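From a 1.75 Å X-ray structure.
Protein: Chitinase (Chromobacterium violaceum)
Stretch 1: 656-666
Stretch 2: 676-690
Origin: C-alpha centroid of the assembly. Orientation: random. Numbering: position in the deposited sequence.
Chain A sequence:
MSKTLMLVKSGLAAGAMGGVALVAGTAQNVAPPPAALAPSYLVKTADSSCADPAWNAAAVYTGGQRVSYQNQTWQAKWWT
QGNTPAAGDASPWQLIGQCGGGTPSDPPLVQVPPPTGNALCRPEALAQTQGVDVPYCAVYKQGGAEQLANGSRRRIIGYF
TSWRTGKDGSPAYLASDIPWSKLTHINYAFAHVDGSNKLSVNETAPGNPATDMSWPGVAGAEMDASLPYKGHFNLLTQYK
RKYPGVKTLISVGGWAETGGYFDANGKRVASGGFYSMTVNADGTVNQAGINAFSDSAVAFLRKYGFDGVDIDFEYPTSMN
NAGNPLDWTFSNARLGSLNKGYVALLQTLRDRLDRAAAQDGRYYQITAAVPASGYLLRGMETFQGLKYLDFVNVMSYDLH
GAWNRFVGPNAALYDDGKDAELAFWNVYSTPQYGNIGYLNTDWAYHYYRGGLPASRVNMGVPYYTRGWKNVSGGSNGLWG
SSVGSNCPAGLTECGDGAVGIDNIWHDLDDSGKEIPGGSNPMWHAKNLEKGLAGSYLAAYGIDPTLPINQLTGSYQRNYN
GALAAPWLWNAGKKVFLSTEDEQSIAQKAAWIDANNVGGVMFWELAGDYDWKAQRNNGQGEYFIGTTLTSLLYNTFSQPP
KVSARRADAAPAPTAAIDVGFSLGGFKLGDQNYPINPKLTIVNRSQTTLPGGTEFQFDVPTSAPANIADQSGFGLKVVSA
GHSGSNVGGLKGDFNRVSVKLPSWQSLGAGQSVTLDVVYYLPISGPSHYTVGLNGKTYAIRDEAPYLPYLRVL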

# COMPACT_ATOMS: atom_id res chain seq x y z
N ALA A 656 -0.36 33.72 -3.58
CA ALA A 656 -0.53 32.65 -4.55
C ALA A 656 -0.94 33.19 -5.91
O ALA A 656 -1.31 34.35 -6.05
CB ALA A 656 -1.57 31.65 -4.06
N ILE A 657 -0.84 32.34 -6.93
CA ILE A 657 -1.34 32.68 -8.26
C ILE A 657 -2.02 31.43 -8.81
O ILE A 657 -1.60 30.32 -8.51
CB ILE A 657 -0.20 33.17 -9.20
CG1 ILE A 657 -0.77 33.69 -10.53
CG2 ILE A 657 0.85 32.08 -9.40
CD1 ILE A 657 0.26 34.36 -11.43
N ASP A 658 -3.07 31.60 -9.60
CA ASP A 658 -3.78 30.43 -10.12
C ASP A 658 -3.16 29.94 -11.42
O ASP A 658 -3.62 30.26 -12.51
CB ASP A 658 -5.26 30.73 -10.34
CG ASP A 658 -6.11 29.47 -10.38
OD1 ASP A 658 -5.53 28.36 -10.47
OD2 ASP A 658 -7.35 29.60 -10.33
N VAL A 659 -2.08 29.17 -11.27
CA VAL A 659 -1.43 28.51 -12.39
C VAL A 659 -1.55 27.01 -12.12
O VAL A 659 -1.29 26.56 -11.01
CB VAL A 659 0.04 28.94 -12.54
CG1 VAL A 659 0.75 28.11 -13.61
CG2 VAL A 659 0.10 30.42 -12.88
N GLY A 660 -1.98 26.27 -13.13
CA GLY A 660 -2.19 24.84 -12.98
C GLY A 660 -1.09 24.03 -13.65
O GLY A 660 -0.56 24.43 -14.68
N PHE A 661 -0.75 22.89 -13.05
CA PHE A 661 0.28 22.00 -13.58
C PHE A 661 -0.22 20.57 -13.62
O PHE A 661 -0.82 20.09 -12.65
CB PHE A 661 1.54 22.02 -12.71
CG PHE A 661 2.26 23.33 -12.68
CD1 PHE A 661 1.82 24.36 -11.86
CD2 PHE A 661 3.42 23.51 -13.42
CE1 PHE A 661 2.50 25.56 -11.82
CE2 PHE A 661 4.10 24.71 -13.37
CZ PHE A 661 3.64 25.74 -12.57
N SER A 662 0.05 19.85 -14.71
CA SER A 662 -0.22 18.41 -14.71
C SER A 662 0.62 17.66 -15.72
O SER A 662 0.92 18.16 -16.81
CB SER A 662 -1.71 18.15 -14.98
OG SER A 662 -2.13 18.75 -16.19
N LEU A 663 1.02 16.44 -15.34
CA LEU A 663 1.68 15.51 -16.26
C LEU A 663 0.63 14.60 -16.86
O LEU A 663 -0.22 14.08 -16.15
CB LEU A 663 2.75 14.69 -15.53
CG LEU A 663 3.94 15.44 -14.97
CD1 LEU A 663 4.88 14.49 -14.21
CD2 LEU A 663 4.68 16.13 -16.11
N GLY A 664 0.70 14.39 -18.17
CA GLY A 664 -0.25 13.53 -18.85
C GLY A 664 0.32 13.01 -20.16
O GLY A 664 1.51 13.16 -20.43
N GLY A 665 -0.52 12.38 -20.98
CA GLY A 665 -0.05 11.81 -22.23
C GLY A 665 0.92 10.66 -22.02
O GLY A 665 1.89 10.49 -22.77
N PHE A 666 0.68 9.86 -20.98
CA PHE A 666 1.49 8.67 -20.73
C PHE A 666 1.17 7.59 -21.76
O PHE A 666 0.01 7.40 -22.12
CB PHE A 666 1.24 8.12 -19.33
CG PHE A 666 1.87 8.93 -18.22
CD1 PHE A 666 3.16 8.65 -17.78
CD2 PHE A 666 1.17 9.97 -17.61
CE1 PHE A 666 3.74 9.38 -16.75
CE2 PHE A 666 1.75 10.70 -16.57
CZ PHE A 666 3.04 10.41 -16.15
N ASN A 676 8.15 9.48 -20.30
CA ASN A 676 8.16 10.80 -20.94
C ASN A 676 6.76 11.37 -21.20
O ASN A 676 6.30 11.48 -22.35
CB ASN A 676 8.98 10.75 -22.24
CG ASN A 676 8.34 9.91 -23.31
OD1 ASN A 676 7.64 8.94 -23.02
ND2 ASN A 676 8.55 10.31 -24.57
N PRO A 677 6.09 11.76 -20.12
CA PRO A 677 4.79 12.43 -20.23
C PRO A 677 4.95 13.87 -20.69
O PRO A 677 6.06 14.40 -20.75
CB PRO A 677 4.26 12.38 -18.81
CG PRO A 677 5.52 12.47 -17.97
CD PRO A 677 6.50 11.60 -18.71
N LYS A 678 3.83 14.50 -21.00
CA LYS A 678 3.81 15.91 -21.33
C LYS A 678 3.42 16.72 -20.10
O LYS A 678 2.44 16.39 -19.42
CB LYS A 678 2.82 16.15 -22.47
CG LYS A 678 2.88 17.53 -23.10
CD LYS A 678 1.97 17.59 -24.31
CE LYS A 678 2.37 16.56 -25.36
NZ LYS A 678 1.29 16.37 -26.37
N LEU A 679 4.17 17.77 -19.80
CA LEU A 679 3.80 18.71 -18.74
C LEU A 679 2.98 19.86 -19.32
O LEU A 679 3.42 20.55 -20.24
CB LEU A 679 5.05 19.26 -18.03
CG LEU A 679 4.85 20.37 -17.00
CD1 LEU A 679 4.01 19.90 -15.82
CD2 LEU A 679 6.19 20.93 -16.54
N THR A 680 1.76 20.04 -18.82
CA THR A 680 0.92 21.15 -19.27
C THR A 680 0.82 22.18 -18.17
O THR A 680 0.53 21.85 -17.03
CB THR A 680 -0.49 20.68 -19.68
OG1 THR A 680 -0.40 19.79 -20.80
CG2 THR A 680 -1.36 21.89 -20.06
N ILE A 681 1.09 23.44 -18.52
CA ILE A 681 1.02 24.54 -17.57
C ILE A 681 -0.06 25.49 -18.06
O ILE A 681 -0.04 25.89 -19.23
CB ILE A 681 2.36 25.30 -17.45
CG1 ILE A 681 3.50 24.35 -17.06
CG2 ILE A 681 2.24 26.46 -16.46
CD1 ILE A 681 4.89 24.96 -17.21
N VAL A 682 -1.02 25.82 -17.20
CA VAL A 682 -2.13 26.68 -17.59
C VAL A 682 -2.17 27.93 -16.73
O VAL A 682 -2.18 27.86 -15.50
CB VAL A 682 -3.49 25.95 -17.47
CG1 VAL A 682 -4.62 26.83 -18.01
CG2 VAL A 682 -3.44 24.62 -18.21
N ASN A 683 -2.20 29.09 -17.38
CA ASN A 683 -2.29 30.36 -16.67
C ASN A 683 -3.76 30.73 -16.48
O ASN A 683 -4.43 31.13 -17.42
CB ASN A 683 -1.53 31.44 -17.44
CG ASN A 683 -1.60 32.80 -16.78
OD1 ASN A 683 -2.07 32.92 -15.65
ND2 ASN A 683 -1.13 33.83 -17.48
N ARG A 684 -4.27 30.58 -15.26
CA ARG A 684 -5.66 30.97 -14.97
C ARG A 684 -5.74 32.29 -14.20
O ARG A 684 -6.76 32.61 -13.59
CB ARG A 684 -6.37 29.88 -14.17
CG ARG A 684 -6.38 28.52 -14.86
CD ARG A 684 -7.20 27.51 -14.07
NE ARG A 684 -6.79 26.14 -14.36
CZ ARG A 684 -6.12 25.36 -13.51
NH1 ARG A 684 -5.79 25.81 -12.30
NH2 ARG A 684 -5.79 24.13 -13.87
N SER A 685 -4.66 33.06 -14.22
CA SER A 685 -4.73 34.43 -13.74
C SER A 685 -5.23 35.33 -14.86
O SER A 685 -5.47 34.85 -15.97
CB SER A 685 -3.36 34.90 -13.24
OG SER A 685 -2.54 35.24 -14.34
N GLN A 686 -5.38 36.62 -14.57
CA GLN A 686 -5.72 37.61 -15.59
C GLN A 686 -4.47 38.39 -16.00
O GLN A 686 -4.57 39.47 -16.59
CB GLN A 686 -6.79 38.57 -15.08
CG GLN A 686 -8.08 37.89 -14.66
CD GLN A 686 -9.17 38.90 -14.32
OE1 GLN A 686 -9.15 40.03 -14.80
NE2 GLN A 686 -10.11 38.49 -13.48
N THR A 687 -3.30 37.85 -15.67
CA THR A 687 -2.03 38.49 -16.02
C THR A 687 -1.27 37.68 -17.06
O THR A 687 -1.34 36.45 -17.07
CB THR A 687 -1.09 38.64 -14.80
OG1 THR A 687 -0.50 37.37 -14.49
CG2 THR A 687 -1.84 39.12 -13.60
N THR A 688 -0.53 38.36 -17.92
CA THR A 688 0.40 37.69 -18.82
C THR A 688 1.65 37.31 -18.02
O THR A 688 2.22 38.15 -17.34
CB THR A 688 0.80 38.58 -20.01
OG1 THR A 688 -0.37 39.00 -20.72
CG2 THR A 688 1.72 37.83 -20.97
N LEU A 689 2.07 36.05 -18.09
CA LEU A 689 3.35 35.68 -17.50
C LEU A 689 4.45 35.96 -18.51
O LEU A 689 4.46 35.37 -19.59
CB LEU A 689 3.36 34.20 -17.09
CG LEU A 689 2.18 33.71 -16.26
CD1 LEU A 689 2.33 32.21 -15.98
CD2 LEU A 689 2.06 34.49 -14.96
N PRO A 690 5.37 36.88 -18.17
CA PRO A 690 6.41 37.27 -19.11
C PRO A 690 7.42 36.15 -19.34
O PRO A 690 7.56 35.28 -18.48
CB PRO A 690 7.10 38.46 -18.43
CG PRO A 690 6.22 38.85 -17.30
CD PRO A 690 5.44 37.64 -16.91
O HOH W 1 -2.32 21.50 -16.51

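The two stretches form an antiparallel β-ladder, held by a regular series of backbone hydrogen bonds, packed with apolar side chains on one face and closed at one end by a salt bridge. Strands 659-664 and 678-683 run at 167° to each other with their axes approaching to 4.7 Å, and the contact buries 881 Å² in all.

Hydrogen-bonded pairs alternate with non-hydrogen-bonded ones. Gly660 N donates to Val682 O and Val682 N to Gly660 O, both at 2.9 Å. The next such pair is joined by Ser662 N to Thr680 O (3.1 Å) and Thr680 N to Ser662 O (2.9 Å), and the last by Gly664 N to Lys678 O (2.9 Å) and Lys678 N to Gly664 O (2.7 Å). In the non-hydrogen-bonded pairs, the CA atoms of Val659 and Asn683, Phe661 and Ile681, and Leu663 and Leu679 lie 4.6 to 4.8 Å apart, close enough for CA-H···O contacts such as Ile681 CA to Gly660 O at 3.3 Å.

The side chains of these closer pairs share one face of the sheet, where hydrophobic packing dominates. Val659 CG1 meets Ile681 CG2 at 3.6 Å. Ile681 CG2 also lies over one face of the Phe661 ring, and Ile681 CG1 comes within 3.7 Å of Phe661 CD2, while Leu679 CD1 sits at the ring edge. Leu663 CD2 packs against Leu679 CB at 3.7 Å. Beyond the strand, Pro677 CB lies over the face of the Phe666 ring, 3.5 Å from Phe666 CZ, in a CH-π contact, with CB 3.6 Å from the centroid of the Phe666 ring and close to the ring normal.

The opposite face is more polar. A water bridges Ser662 OG (2.8 Å) and Thr680 O (2.9 Å), donating to the carbonyl. Farther along, the Arg684 guanidinium covers Gly660, with NH2 3.8 Å from Gly660 CA; an ideal CB there would lie only 2.3 Å from Arg684 NH2, so the absence of a side chain leaves room for the arginine. Its NH1 forms a hydrogen-bonded salt bridge with Asp658 OD1 at 3.1 Å, and Arg684 N donates to Asp658 O at 2.8 Å, so backbone and side chain both tie this pair together.

Past the strand, the second stretch is braced by its own polar network. Asn683 OD1 accepts from Ser685 N (3.0 Å) and Ser685 OG (2.7 Å), while Asn683 ND2 donates to Thr687 O (2.7 Å). Leu689 contributes an apolar contact to this end, its CD2 lying 4.0 Å from Ile657 CD1.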